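Local coordinates for protein beta-galactosidase (Marinomonas sp. ef1, PDB 6Y2K) that hydrolyses terminal non-reducing beta-D-galactose residues in beta-galactosides, working as a cold-active, hexameric member of glycoside hydrolase family 42, at residues V5-E10 and Q22-I27; I29-V34 and A346-Y351; G539-G544 and K589-K594; N567-G572 and Y577-C582. All blocks are in the same frame, centred on the assembly; numbering follows the deposited sequence. Where two conformers were deposited one is given.

The contacts form two pairs on opposite sides of the chain's centre. Contacts 1 and 2 lie in the N-terminal TIM barrel, their centres about 10 Å apart. Both reach the barrel sheet, where strand 2-6 of contact 1 lies between strands 29-34 and 348-352 of contact 2; the barrel closes where 348-352 pairs with 2-6. Contacts 3 and 4 belong to the trimerisation domain, with centres about 11 Å apart; L570 of contact 4 touches both W541 and S591 of contact 3. Contact 1 precedes contact 2, whereas contact 4 falls between the segments of contact 3. Contacts 2 and 3 have centres about 42 Å apart, the barrel probably carrying the active site, as in other GH42 enzymes.

Contact 1 of 4, residues V5-E10 and Q22-I27; sequences VCYYPE and QHMRRI
M24 of helix 17-27 reaches V5 of strand 2-6 and Y7 two residues on, and so joins the first helix of the TIM barrel to the first strand. The contact belongs to the beta-alpha-beta unit formed by strand 2-6, helix 17-27 and strand 29-34. Along the helix, the turn around M24 is held by regular bonds: the carbonyl O of Q22 accepts R26 N at 3.0 Å, and I27 N is bonded to H23 O in the same way. H23 turns to other partners, its ring edge-to-face with W354 and NE2 hydrogen-bonded to E375.

M24 comes next, and its side chain makes the whole contact. Its CA lies 8.2 Å from the CA of V5, a gap bridged by side chains without any hydrogen bond. CG is anti to the carbonyl carbon (chi1 -73°), and the chain runs extended from there to the methyl, crossing both V5 and Y7 at about a right angle. On the way SD passes V5 CG1 at 4.0 Å. The terminal methyl then settles over the Y7 ring, with CE 3.7 Å from the ring centroid and 13° off its normal, a CH-pi contact. The sulfur stays farther back than the methyl, so in this Met-aromatic contact CE does the touching. Further on, R26 forms a salt bridge with E19.

The hydroxyl of Y7 is anchored by D20. The Y7 ring is sandwiched, with P9 N above one face and M24 CE above the other, CE coming nearest to Y7 CD1 at 3.6 Å.

Contact 2 of 4, residues I29-V34 and A346-Y351; sequences IQYVRV and AELVSY
Y31 and L348 carry this contact, with both methyls of the leucine fork set against the root of the tyrosine. L348 CD1 lies 3.9 Å from Y31 CD1, and L348 CD2 is 4.0 Å from Y31 CG, an approach oblique to the ring. With its CG anti to the backbone N (chi1 173°), L348 brings the two methyls up to Y31 CB and CG together. A second, looser touch brings I29 CD1 to the edge of the Y351 ring, 4.4 Å from Y351 CD2.

No hydrogen bond links the two segments: the CA atoms of Y31 and S350 are 7.5 Å apart because strand 2-6 runs between them. Its residue V5 bonds to the backbone of Y31 and R33, while C6 bonds to Y351. I69 of strand 67-71 adds to the apolar surroundings of L348.

Farther out, the hydroxyl of S350 is held by the carbonyl of M313, and R33 forms salt bridges with E36 and E314. Y351 lies on the side of helix 333-343, where T338 bonds its hydroxyl. Y31 and L348, by contrast, point inward from strands one apart and meet in front of the strand between them, as is characteristic of the interior of a TIM barrel.

Contact 3 of 4, residues G539-G544 and K589-K594; sequences GRWGAG and KASLAK
W541 lies against K594, whose aliphatic chain is spread over one face of the indole, and this is the tight part of the contact. K594 CG stands 3.5 Å from the centroid of the five-membered ring, 7° off its normal, a well-centred CH-pi contact. CB sits beside it over the fused bond and six-membered ring, 3.6 Å from W541 CE2, while K594 CD passes W541 NE1 at 3.6 Å. The bend at chi2 (-76°), with the chain extended beyond it, keeps these methylenes along the ring.

Elsewhere the fit is sparser. A590 CB touches only the backbone here, 3.6 Å from W541 O, and S591 CA approaches W541 CE3 obliquely at 4.0 Å; the S591 hydroxyl is engaged by L587 O in its own helix. On their buried side, W541 and S591 both rest on L570 of strand 568-573. On the outer, partly exposed side K594 packs on E597 of the third subunit, and R540 leads away to make a weak hydrogen bond with T603 of that subunit. A helix laid over a sheet, its lysine methylenes lying over a tryptophan from a sheet loop beside a subunit interface, fits the alpha/beta architecture of the trimerisation domain.

Contact 4 of 4, residues N567-G572 and Y577-C582; sequences NPVLMG and YYLGSC
V569 and L570, which lie opposite G580 and L579, form a classic beta bulge against L561 of the strand on their other side, and the chain turns a corner at this point. The pairing with 577-582 nevertheless continues through it. V569 O accepts G580 N at 2.8 Å in a nearly straight bond (174° at the hydrogen). After the bulge, M571 and Y578 make an antiparallel hydrogen-bonded pair, M571 N to Y578 O at 2.9 Å and Y578 N to M571 O at 2.8 Å.

The M571 side chain has CG wedged between the backbone N and the carbonyl carbon (chi1 63°) and bends twice more. It therefore lies alongside Y578, with SD at the ring edge, 4.2 Å from Y578 CD2, in a Met-aromatic contact; the Y578 hydroxyl is bonded to E551. The other face of the sheet carries L570, Y577 and L579, all packed on L492 of the next strand. L570 CD1 is pressed to 3.3 Å from Y578 O. Y577 lays its ring obliquely beside G572, CD2 being 3.7 Å from G572 CA, where the glycine lets the ring lie close to the backbone.

On the N-terminal side of the bulge, a water takes over. It donates to P568 O at 2.8 Å and accepts from S581 OG at 2.7 Å, while the buried S581 N has no partner in the model. The arrangement is that of a beta hairpin, strands 568-573 and 576-579, whose first strand carries a classic bulge towards strand 559-563, within the mixed sheet of the trimerisation domain.

Contact 1 of 4, residues V5-E10 and Q22-I27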
loop_
_atom_site.group_PDB
_atom_site.type_symbol
_atom_site.label_atom_id
_atom_site.label_comp_id
_atom_site.label_asym_id
_atom_site.label_seq_id
_atom_site.Cartn_x
_atom_site.Cartn_y
_atom_site.Cartn_z
ATOM N N VAL A 5 34.368 33.251 -14.096
ATOM C CA VAL A 5 34.745 32.248 -13.107
ATOM C C VAL A 5 35.210 32.885 -11.796
ATOM O O VAL A 5 35.782 33.972 -11.798
ATOM C CB VAL A 5 35.803 31.274 -13.682
ATOM C CG1 VAL A 5 37.167 31.935 -13.813
ATOM C CG2 VAL A 5 35.886 30.005 -12.845
ATOM N N CYS A 6 34.938 32.198 -10.682
ATOM C CA CYS A 6 35.452 32.568 -9.369
ATOM C C CYS A 6 36.792 31.863 -9.176
ATOM O O CYS A 6 36.889 30.650 -9.367
ATOM C CB CYS A 6 34.464 32.157 -8.274
ATOM S SG CYS A 6 32.839 32.910 -8.477
ATOM N N TYR A 7 37.816 32.630 -8.792
ATOM C CA TYR A 7 39.221 32.197 -8.826
ATOM C C TYR A 7 39.960 32.580 -7.539
ATOM O O TYR A 7 39.685 33.627 -6.946
ATOM C CB TYR A 7 39.889 32.860 -10.036
ATOM C CG TYR A 7 41.347 32.530 -10.290
ATOM C CD1 TYR A 7 41.818 31.222 -10.239
ATOM C CD2 TYR A 7 42.250 33.537 -10.641
ATOM C CE1 TYR A 7 43.158 30.933 -10.504
ATOM C CE2 TYR A 7 43.582 33.257 -10.908
ATOM C CZ TYR A 7 44.037 31.963 -10.842
ATOM O OH TYR A 7 45.362 31.699 -11.110
ATOM N N TYR A 8 40.886 31.714 -7.112
ATOM C CA TYR A 8 41.674 31.904 -5.880
ATOM C C TYR A 8 43.170 31.758 -6.174
ATOM O O TYR A 8 43.771 30.738 -5.867
ATOM C CB TYR A 8 41.168 30.949 -4.786
ATOM C CG TYR A 8 39.709 31.264 -4.524
ATOM C CD1 TYR A 8 38.702 30.663 -5.288
ATOM C CD2 TYR A 8 39.347 32.251 -3.621
ATOM C CE1 TYR A 8 37.374 30.992 -5.112
ATOM C CE2 TYR A 8 38.016 32.588 -3.431
ATOM C CZ TYR A 8 37.037 31.950 -4.185
ATOM O OH TYR A 8 35.731 32.277 -4.021
ATOM N N PRO A 9 43.782 32.792 -6.783
ATOM C CA PRO A 9 45.226 32.723 -7.064
ATOM C C PRO A 9 46.065 32.477 -5.801
ATOM O O PRO A 9 47.071 31.765 -5.863
ATOM C CB PRO A 9 45.537 34.085 -7.683
ATOM C CG PRO A 9 44.445 34.976 -7.231
ATOM C CD PRO A 9 43.227 34.115 -7.101
ATOM N N GLU A 10 45.612 33.013 -4.665
ATOM C CA GLU A 10 46.257 32.761 -3.374
ATOM C C GLU A 10 46.242 31.290 -2.895
ATOM O O GLU A 10 46.962 30.943 -1.944
ATOM C CB GLU A 10 45.700 33.710 -2.284
ATOM C CG GLU A 10 44.340 33.350 -1.681
ATOM C CD GLU A 10 43.132 33.886 -2.431
ATOM O OE1 GLU A 10 43.198 34.154 -3.666
ATOM O OE2 GLU A 10 42.083 34.021 -1.759
ATOM N N GLN A 22 45.366 31.876 -19.335
ATOM C CA GLN A 22 45.324 31.446 -20.746
ATOM C C GLN A 22 44.235 30.390 -20.968
ATOM O O GLN A 22 43.464 30.480 -21.916
ATOM C CB GLN A 22 46.691 30.906 -21.193
ATOM C CG GLN A 22 47.761 31.985 -21.293
ATOM C CD GLN A 22 49.163 31.446 -21.530
ATOM O OE1 GLN A 22 49.513 30.337 -21.104
ATOM N NE2 GLN A 22 49.983 32.249 -22.199
ATOM N N HIS A 23 44.175 29.420 -20.063
ATOM C CA HIS A 23 43.160 28.364 -20.085
ATOM C C HIS A 23 41.747 28.984 -19.973
ATOM O O HIS A 23 40.862 28.660 -20.765
ATOM C CB HIS A 23 43.445 27.359 -18.956
ATOM C CG HIS A 23 42.766 26.032 -19.111
ATOM N ND1 HIS A 23 43.134 24.931 -18.371
ATOM C CD2 HIS A 23 41.748 25.628 -19.905
ATOM C CE1 HIS A 23 42.368 23.906 -18.700
ATOM N NE2 HIS A 23 41.520 24.301 -19.631
ATOM N N MET A 24 41.552 29.911 -19.041
ATOM C CA MET A 24 40.270 30.629 -18.926
ATOM C C MET A 24 39.836 31.253 -20.264
ATOM O O MET A 24 38.698 31.096 -20.703
ATOM C CB MET A 24 40.359 31.728 -17.857
ATOM C CG MET A 24 40.385 31.208 -16.426
ATOM S SD MET A 24 40.870 32.474 -15.241
ATOM C CE MET A 24 41.165 31.456 -13.794
ATOM N N ARG A 25 40.773 31.938 -20.905
ATOM C CA ARG A 25 40.522 32.574 -22.199
ATOM C C ARG A 25 40.101 31.533 -23.245
ATOM O O ARG A 25 39.128 31.751 -23.968
ATOM C CB ARG A 25 41.757 33.367 -22.665
ATOM C CG ARG A 25 41.564 34.187 -23.936
ATOM C CD ARG A 25 42.840 34.935 -24.315
ATOM N NE ARG A 25 42.565 36.035 -25.236
ATOM C CZ ARG A 25 43.470 36.919 -25.645
ATOM N NH1 ARG A 25 44.723 36.846 -25.215
ATOM N NH2 ARG A 25 43.118 37.882 -26.484
ATOM N N ARG A 26 40.809 30.402 -23.302
ATOM C CA ARG A 26 40.502 29.335 -24.274
ATOM C C ARG A 26 39.067 28.832 -24.152
ATOM O O ARG A 26 38.425 28.548 -25.156
ATOM C CB ARG A 26 41.464 28.143 -24.144
ATOM C CG ARG A 26 42.885 28.442 -24.613
ATOM C CD ARG A 26 43.713 27.183 -24.872
ATOM N NE ARG A 26 44.023 26.390 -23.678
ATOM C CZ ARG A 26 45.009 26.633 -22.804
ATOM N NH1 ARG A 26 45.180 25.812 -21.766
ATOM N NH2 ARG A 26 45.822 27.685 -22.935
ATOM N N ILE A 27 38.583 28.717 -22.919
ATOM C CA ILE A 27 37.207 28.279 -22.651
ATOM C C ILE A 27 36.173 29.305 -23.129
ATOM O O ILE A 27 35.076 28.927 -23.525
ATOM C CB ILE A 27 37.028 27.918 -21.152
ATOM C CG1 ILE A 27 37.832 26.645 -20.830
ATOM C CG2 ILE A 27 35.560 27.717 -20.784
ATOM C CD1 ILE A 27 38.144 26.450 -19.364
#

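Contact 2 of 4, residues I29-V34 and A346-Y351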
loop_
_atom_site.group_PDB
_atom_site.type_symbol
_atom_site.label_atom_id
_atom_site.label_comp_id
_atom_site.label_asym_id
_atom_site.label_seq_id
_atom_site.Cartn_x
_atom_site.Cartn_y
_atom_site.Cartn_z
ATOM N N ILE A 29 35.891 32.310 -21.090
ATOM C CA ILE A 29 35.699 33.115 -19.883
ATOM C C ILE A 29 36.170 34.545 -20.156
ATOM O O ILE A 29 37.258 34.741 -20.697
ATOM C CB ILE A 29 36.515 32.553 -18.691
ATOM C CG1 ILE A 29 36.105 31.110 -18.335
ATOM C CG2 ILE A 29 36.367 33.435 -17.465
ATOM C CD1 ILE A 29 34.636 30.927 -18.033
ATOM N N GLN A 30 35.355 35.531 -19.775
ATOM C CA GLN A 30 35.685 36.953 -19.944
ATOM C C GLN A 30 35.843 37.737 -18.630
ATOM O O GLN A 30 36.480 38.807 -18.637
ATOM C CB GLN A 30 34.624 37.632 -20.814
ATOM C CG GLN A 30 34.586 37.131 -22.249
ATOM C CD GLN A 30 33.563 37.868 -23.090
ATOM O OE1 GLN A 30 32.506 37.331 -23.431
ATOM N NE2 GLN A 30 33.871 39.115 -23.422
ATOM N N TYR A 31 35.245 37.237 -17.535
ATOM C CA TYR A 31 35.294 37.875 -16.216
ATOM C C TYR A 31 35.825 36.902 -15.169
ATOM O O TYR A 31 35.540 35.709 -15.218
ATOM C CB TYR A 31 33.907 38.343 -15.774
ATOM C CG TYR A 31 33.435 39.601 -16.442
ATOM C CD1 TYR A 31 33.042 39.588 -17.777
ATOM C CD2 TYR A 31 33.360 40.805 -15.745
ATOM C CE1 TYR A 31 32.603 40.739 -18.408
ATOM C CE2 TYR A 31 32.915 41.965 -16.362
ATOM C CZ TYR A 31 32.542 41.926 -17.696
ATOM O OH TYR A 31 32.095 43.062 -18.334
ATOM N N VAL A 32 36.589 37.425 -14.212
ATOM C CA VAL A 32 37.183 36.613 -13.152
ATOM C C VAL A 32 37.039 37.330 -11.814
ATOM O O VAL A 32 37.443 38.493 -11.694
ATOM C CB VAL A 32 38.678 36.343 -13.420
ATOM C CG1 VAL A 32 39.272 35.437 -12.339
ATOM C CG2 VAL A 32 38.869 35.728 -14.800
ATOM N N ARG A 33 36.479 36.646 -10.811
ATOM C CA ARG A 33 36.377 37.213 -9.465
ATOM C C ARG A 33 37.550 36.742 -8.599
ATOM O O ARG A 33 37.907 35.565 -8.613
ATOM C CB ARG A 33 35.046 36.858 -8.801
ATOM C CG ARG A 33 34.785 37.638 -7.521
ATOM C CD ARG A 33 33.623 37.077 -6.721
ATOM N NE ARG A 33 33.894 35.722 -6.245
ATOM C CZ ARG A 33 33.023 34.959 -5.588
ATOM N NH1 ARG A 33 31.803 35.409 -5.293
ATOM N NH2 ARG A 33 33.379 33.732 -5.217
ATOM N N VAL A 34 38.163 37.676 -7.871
ATOM C CA VAL A 34 39.206 37.352 -6.888
ATOM C C VAL A 34 39.091 38.209 -5.620
ATOM O O VAL A 34 38.491 39.287 -5.644
ATOM C CB VAL A 34 40.641 37.528 -7.463
ATOM C CG1 VAL A 34 40.826 36.706 -8.734
ATOM C CG2 VAL A 34 40.971 38.992 -7.713
ATOM N N ALA A 346 20.371 37.499 -17.732
ATOM C CA ALA A 346 21.661 37.565 -17.066
ATOM C C ALA A 346 22.709 38.071 -18.051
ATOM O O ALA A 346 22.814 37.541 -19.160
ATOM C CB ALA A 346 22.066 36.203 -16.530
ATOM N N GLU A 347 23.445 39.111 -17.653
ATOM C CA GLU A 347 24.555 39.646 -18.456
ATOM C C GLU A 347 25.735 38.693 -18.420
ATOM O O GLU A 347 26.450 38.532 -19.417
ATOM C CB GLU A 347 25.028 40.995 -17.903
ATOM C CG GLU A 347 23.984 42.104 -17.876
ATOM C CD GLU A 347 24.534 43.425 -17.339
ATOM O OE1 GLU A 347 25.677 43.473 -16.819
ATOM O OE2 GLU A 347 23.801 44.437 -17.416
ATOM N N LEU A 348 25.935 38.081 -17.254
ATOM C CA LEU A 348 27.121 37.298 -16.950
ATOM C C LEU A 348 26.718 36.067 -16.148
ATOM O O LEU A 348 25.917 36.190 -15.239
ATOM C CB LEU A 348 28.064 38.155 -16.110
ATOM C CG LEU A 348 29.318 37.507 -15.533
ATOM C CD1 LEU A 348 30.223 37.056 -16.669
ATOM C CD2 LEU A 348 30.017 38.498 -14.618
ATOM N N VAL A 349 27.271 34.904 -16.494
ATOM C CA VAL A 349 27.185 33.700 -15.665
ATOM C C VAL A 349 28.600 33.280 -15.282
ATOM O O VAL A 349 29.400 32.912 -16.151
ATOM C CB VAL A 349 26.471 32.551 -16.406
ATOM C CG1 VAL A 349 26.595 31.227 -15.651
ATOM C CG2 VAL A 349 25.009 32.917 -16.621
ATOM N N SER A 350 28.897 33.337 -13.986
ATOM C CA SER A 350 30.221 33.028 -13.461
ATOM C C SER A 350 30.179 31.727 -12.653
ATOM O O SER A 350 29.335 31.575 -11.769
ATOM C CB SER A 350 30.742 34.218 -12.629
ATOM O OG SER A 350 31.837 33.868 -11.804
ATOM N N TYR A 351 31.085 30.805 -12.962
ATOM C CA TYR A 351 31.146 29.527 -12.265
ATOM C C TYR A 351 31.983 29.629 -10.994
ATOM O O TYR A 351 32.633 30.645 -10.748
ATOM C CB TYR A 351 31.714 28.443 -13.183
ATOM C CG TYR A 351 30.991 28.317 -14.504
ATOM C CD1 TYR A 351 29.780 27.643 -14.593
ATOM C CD2 TYR A 351 31.518 28.872 -15.662
ATOM C CE1 TYR A 351 29.114 27.525 -15.799
ATOM C CE2 TYR A 351 30.860 28.760 -16.872
ATOM C CZ TYR A 351 29.659 28.086 -16.935
ATOM O OH TYR A 351 29.001 27.972 -18.138
#

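Contact 3 of 4, residues G539-G544 and K589-K594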
loop_
_atom_site.group_PDB
_atom_site.type_symbol
_atom_site.label_atom_id
_atom_site.label_comp_id
_atom_site.label_asym_id
_atom_site.label_seq_id
_atom_site.Cartn_x
_atom_site.Cartn_y
_atom_site.Cartn_z
ATOM N N GLY A 539 -16.818 25.624 -8.981
ATOM C CA GLY A 539 -17.215 26.956 -9.440
ATOM C C GLY A 539 -17.044 27.176 -10.924
ATOM O O GLY A 539 -16.705 26.251 -11.666
ATOM N N ARG A 540 -17.301 28.413 -11.351
ATOM C CA ARG A 540 -17.171 28.820 -12.750
ATOM C C ARG A 540 -15.865 28.420 -13.419
ATOM O O ARG A 540 -15.876 28.045 -14.581
ATOM C CB ARG A 540 -17.281 30.341 -12.883
ATOM C CG ARG A 540 -18.686 30.872 -12.785
ATOM C CD ARG A 540 -19.410 30.752 -14.116
ATOM N NE ARG A 540 -20.849 30.866 -13.891
ATOM C CZ ARG A 540 -21.799 30.315 -14.643
ATOM N NH1 ARG A 540 -21.501 29.586 -15.719
ATOM N NH2 ARG A 540 -23.077 30.494 -14.300
ATOM N N TRP A 541 -14.747 28.544 -12.707
ATOM C CA TRP A 541 -13.420 28.388 -13.325
ATOM C C TRP A 541 -12.733 27.035 -13.157
ATOM O O TRP A 541 -11.717 26.798 -13.808
ATOM C CB TRP A 541 -12.474 29.502 -12.861
ATOM C CG TRP A 541 -12.733 30.835 -13.499
ATOM C CD1 TRP A 541 -13.684 31.146 -14.440
ATOM C CD2 TRP A 541 -11.995 32.031 -13.272
ATOM N NE1 TRP A 541 -13.586 32.471 -14.793
ATOM C CE2 TRP A 541 -12.559 33.037 -14.087
ATOM C CE3 TRP A 541 -10.914 32.356 -12.447
ATOM C CZ2 TRP A 541 -12.086 34.341 -14.093
ATOM C CZ3 TRP A 541 -10.442 33.652 -12.458
ATOM C CH2 TRP A 541 -11.026 34.629 -13.281
ATOM N N GLY A 542 -13.261 26.154 -12.317
ATOM C CA GLY A 542 -12.659 24.830 -12.168
ATOM C C GLY A 542 -13.053 24.111 -10.904
ATOM O O GLY A 542 -13.864 24.612 -10.111
ATOM N N ALA A 543 -12.459 22.928 -10.736
ATOM C CA ALA A 543 -12.622 22.105 -9.548
ATOM C C ALA A 543 -11.268 21.561 -9.089
ATOM O O ALA A 543 -10.346 21.383 -9.882
ATOM C CB ALA A 543 -13.571 20.952 -9.832
ATOM N N GLY A 544 -11.175 21.296 -7.799
ATOM C CA GLY A 544 -9.947 20.821 -7.190
ATOM C C GLY A 544 -10.046 20.915 -5.684
ATOM O O GLY A 544 -11.132 20.742 -5.123
ATOM N N LYS A 589 -3.398 27.100 -12.066
ATOM C CA LYS A 589 -3.274 27.180 -13.522
ATOM C C LYS A 589 -4.586 27.564 -14.207
ATOM O O LYS A 589 -4.582 28.428 -15.093
ATOM C CB LYS A 589 -2.693 25.894 -14.094
ATOM C CG LYS A 589 -1.204 25.761 -13.814
ATOM C CD LYS A 589 -0.599 24.524 -14.450
ATOM C CE LYS A 589 -1.176 23.258 -13.845
ATOM N NZ LYS A 589 -0.204 22.137 -13.878
ATOM N N ALA A 590 -5.702 26.961 -13.781
ATOM C CA ALA A 590 -7.020 27.316 -14.328
ATOM C C ALA A 590 -7.290 28.815 -14.173
ATOM O O ALA A 590 -7.702 29.476 -15.133
ATOM C CB ALA A 590 -8.135 26.510 -13.675
ATOM N N SER A 591 -7.031 29.333 -12.972
ATOM C CA SER A 591 -7.295 30.737 -12.635
ATOM C C SER A 591 -6.352 31.676 -13.396
ATOM O O SER A 591 -6.796 32.680 -13.949
ATOM C CB SER A 591 -7.186 30.965 -11.114
ATOM O OG SER A 591 -8.059 30.103 -10.382
ATOM N N LEU A 592 -5.060 31.334 -13.442
ATOM C CA LEU A 592 -4.074 32.154 -14.157
ATOM C C LEU A 592 -4.316 32.182 -15.672
ATOM O O LEU A 592 -4.085 33.214 -16.310
ATOM C CB LEU A 592 -2.640 31.715 -13.826
ATOM C CG LEU A 592 -2.220 32.054 -12.383
ATOM C CD1 LEU A 592 -0.999 31.259 -11.953
ATOM C CD2 LEU A 592 -1.975 33.545 -12.197
ATOM N N ALA A 593 -4.805 31.072 -16.232
ATOM C CA ALA A 593 -5.193 31.013 -17.638
ATOM C C ALA A 593 -6.369 31.959 -17.941
ATOM O O ALA A 593 -6.335 32.691 -18.932
ATOM C CB ALA A 593 -5.528 29.584 -18.051
ATOM N N LYS A 594 -7.379 31.963 -17.075
ATOM C CA LYS A 594 -8.509 32.893 -17.214
ATOM C C LYS A 594 -8.072 34.344 -17.084
ATOM O O LYS A 594 -8.469 35.197 -17.882
ATOM C CB LYS A 594 -9.604 32.599 -16.182
ATOM C CG LYS A 594 -10.443 31.372 -16.496
ATOM C CD LYS A 594 -11.443 31.662 -17.607
ATOM C CE LYS A 594 -12.292 30.446 -17.930
ATOM N NZ LYS A 594 -13.263 30.787 -18.993
#

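Contact 4 of 4, residues N567-G572 and Y577-C582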
loop_
_atom_site.group_PDB
_atom_site.type_symbol
_atom_site.label_atom_id
_atom_site.label_comp_id
_atom_site.label_asym_id
_atom_site.label_seq_id
_atom_site.Cartn_x
_atom_site.Cartn_y
_atom_site.Cartn_z
ATOM N N ASN A 567 -18.883 29.114 0.347
ATOM C CA ASN A 567 -18.067 30.248 0.821
ATOM C C ASN A 567 -17.117 30.667 -0.303
ATOM O O ASN A 567 -16.553 29.812 -0.981
ATOM C CB ASN A 567 -17.296 29.899 2.114
ATOM C CG ASN A 567 -16.177 30.894 2.458
ATOM O OD1 ASN A 567 -16.425 32.026 2.870
ATOM N ND2 ASN A 567 -14.939 30.444 2.328
ATOM N N PRO A 568 -16.941 31.990 -0.516
ATOM C CA PRO A 568 -16.034 32.437 -1.578
ATOM C C PRO A 568 -14.581 31.979 -1.440
ATOM O O PRO A 568 -14.003 32.089 -0.360
ATOM C CB PRO A 568 -16.106 33.966 -1.474
ATOM C CG PRO A 568 -17.446 34.244 -0.901
ATOM C CD PRO A 568 -17.692 33.127 0.062
ATOM N N VAL A 569 -14.026 31.462 -2.536
ATOM C CA VAL A 569 -12.607 31.108 -2.642
ATOM C C VAL A 569 -11.893 32.081 -3.588
ATOM O O VAL A 569 -10.873 32.652 -3.223
ATOM C CB VAL A 569 -12.421 29.637 -3.090
ATOM C CG1 VAL A 569 -10.978 29.343 -3.518
ATOM C CG2 VAL A 569 -12.847 28.702 -1.970
ATOM N N LEU A 570 -12.423 32.266 -4.792
ATOM C CA LEU A 570 -11.898 33.272 -5.722
ATOM C C LEU A 570 -13.067 34.118 -6.213
ATOM O O LEU A 570 -14.088 33.582 -6.638
ATOM C CB LEU A 570 -11.139 32.593 -6.862
ATOM C CG LEU A 570 -10.627 33.402 -8.069
ATOM C CD1 LEU A 570 -10.003 34.719 -7.688
ATOM C CD2 LEU A 570 -9.622 32.572 -8.857
ATOM N N MET A 571 -12.921 35.434 -6.118
ATOM C CA MET A 571 -14.019 36.370 -6.371
ATOM C C MET A 571 -13.511 37.613 -7.066
ATOM O O MET A 571 -12.366 38.023 -6.868
ATOM C CB MET A 571 -14.710 36.756 -5.051
ATOM C CG MET A 571 -13.821 37.493 -4.037
ATOM S SD MET A 571 -13.890 36.871 -2.345
ATOM C CE MET A 571 -13.129 35.259 -2.544
ATOM N N GLY A 572 -14.377 38.227 -7.857
ATOM C CA GLY A 572 -14.030 39.449 -8.568
ATOM C C GLY A 572 -14.784 39.621 -9.868
ATOM O O GLY A 572 -15.639 38.810 -10.223
ATOM N N TYR A 577 -9.463 40.889 -8.864
ATOM C CA TYR A 577 -9.812 39.587 -8.268
ATOM C C TYR A 577 -9.094 39.386 -6.937
ATOM O O TYR A 577 -7.972 39.863 -6.760
ATOM C CB TYR A 577 -9.473 38.450 -9.249
ATOM C CG TYR A 577 -10.207 38.611 -10.563
ATOM C CD1 TYR A 577 -9.721 39.468 -11.555
ATOM C CD2 TYR A 577 -11.418 37.961 -10.793
ATOM C CE1 TYR A 577 -10.411 39.656 -12.743
ATOM C CE2 TYR A 577 -12.114 38.130 -11.981
ATOM C CZ TYR A 577 -11.607 38.979 -12.952
ATOM O OH TYR A 577 -12.293 39.164 -14.131
ATOM N N TYR A 578 -9.775 38.716 -6.006
ATOM C CA TYR A 578 -9.223 38.315 -4.714
ATOM C C TYR A 578 -9.344 36.795 -4.534
ATOM O O TYR A 578 -10.412 36.215 -4.778
ATOM C CB TYR A 578 -9.943 39.009 -3.547
ATOM C CG TYR A 578 -9.343 38.652 -2.200
ATOM C CD1 TYR A 578 -8.182 39.275 -1.754
ATOM C CD2 TYR A 578 -9.904 37.654 -1.393
ATOM C CE1 TYR A 578 -7.606 38.927 -0.535
ATOM C CE2 TYR A 578 -9.341 37.311 -0.167
ATOM C CZ TYR A 578 -8.188 37.945 0.253
ATOM O OH TYR A 578 -7.604 37.623 1.461
ATOM N N LEU A 579 -8.255 36.176 -4.075
ATOM C CA LEU A 579 -8.207 34.753 -3.750
ATOM C C LEU A 579 -8.015 34.615 -2.244
ATOM O O LEU A 579 -7.053 35.143 -1.698
ATOM C CB LEU A 579 -7.048 34.097 -4.509
ATOM C CG LEU A 579 -6.646 32.646 -4.190
ATOM C CD1 LEU A 579 -7.785 31.683 -4.482
ATOM C CD2 LEU A 579 -5.404 32.269 -4.982
ATOM N N GLY A 580 -8.912 33.890 -1.586
ATOM C CA GLY A 580 -8.921 33.764 -0.129
ATOM C C GLY A 580 -8.446 32.436 0.441
ATOM O O GLY A 580 -8.315 32.316 1.657
ATOM N N SER A 581 -8.212 31.434 -0.414
ATOM C CA SER A 581 -7.664 30.143 0.022
ATOM C C SER A 581 -6.494 29.731 -0.859
ATOM O O SER A 581 -6.434 30.133 -2.033
ATOM C CB SER A 581 -8.739 29.052 -0.015
ATOM O OG SER A 581 -9.841 29.369 0.837
ATOM N N CYS A 582 -5.570 28.946 -0.293
ATOM C CA CYS A 582 -4.414 28.438 -1.044
ATOM C C CYS A 582 -4.824 27.234 -1.902
ATOM O O CYS A 582 -4.665 26.064 -1.531
ATOM C CB CYS A 582 -3.224 28.129 -0.132
ATOM S SG CYS A 582 -2.585 29.605 0.708
HETATM O O HOH W 1 -11.610 31.417 0.958
#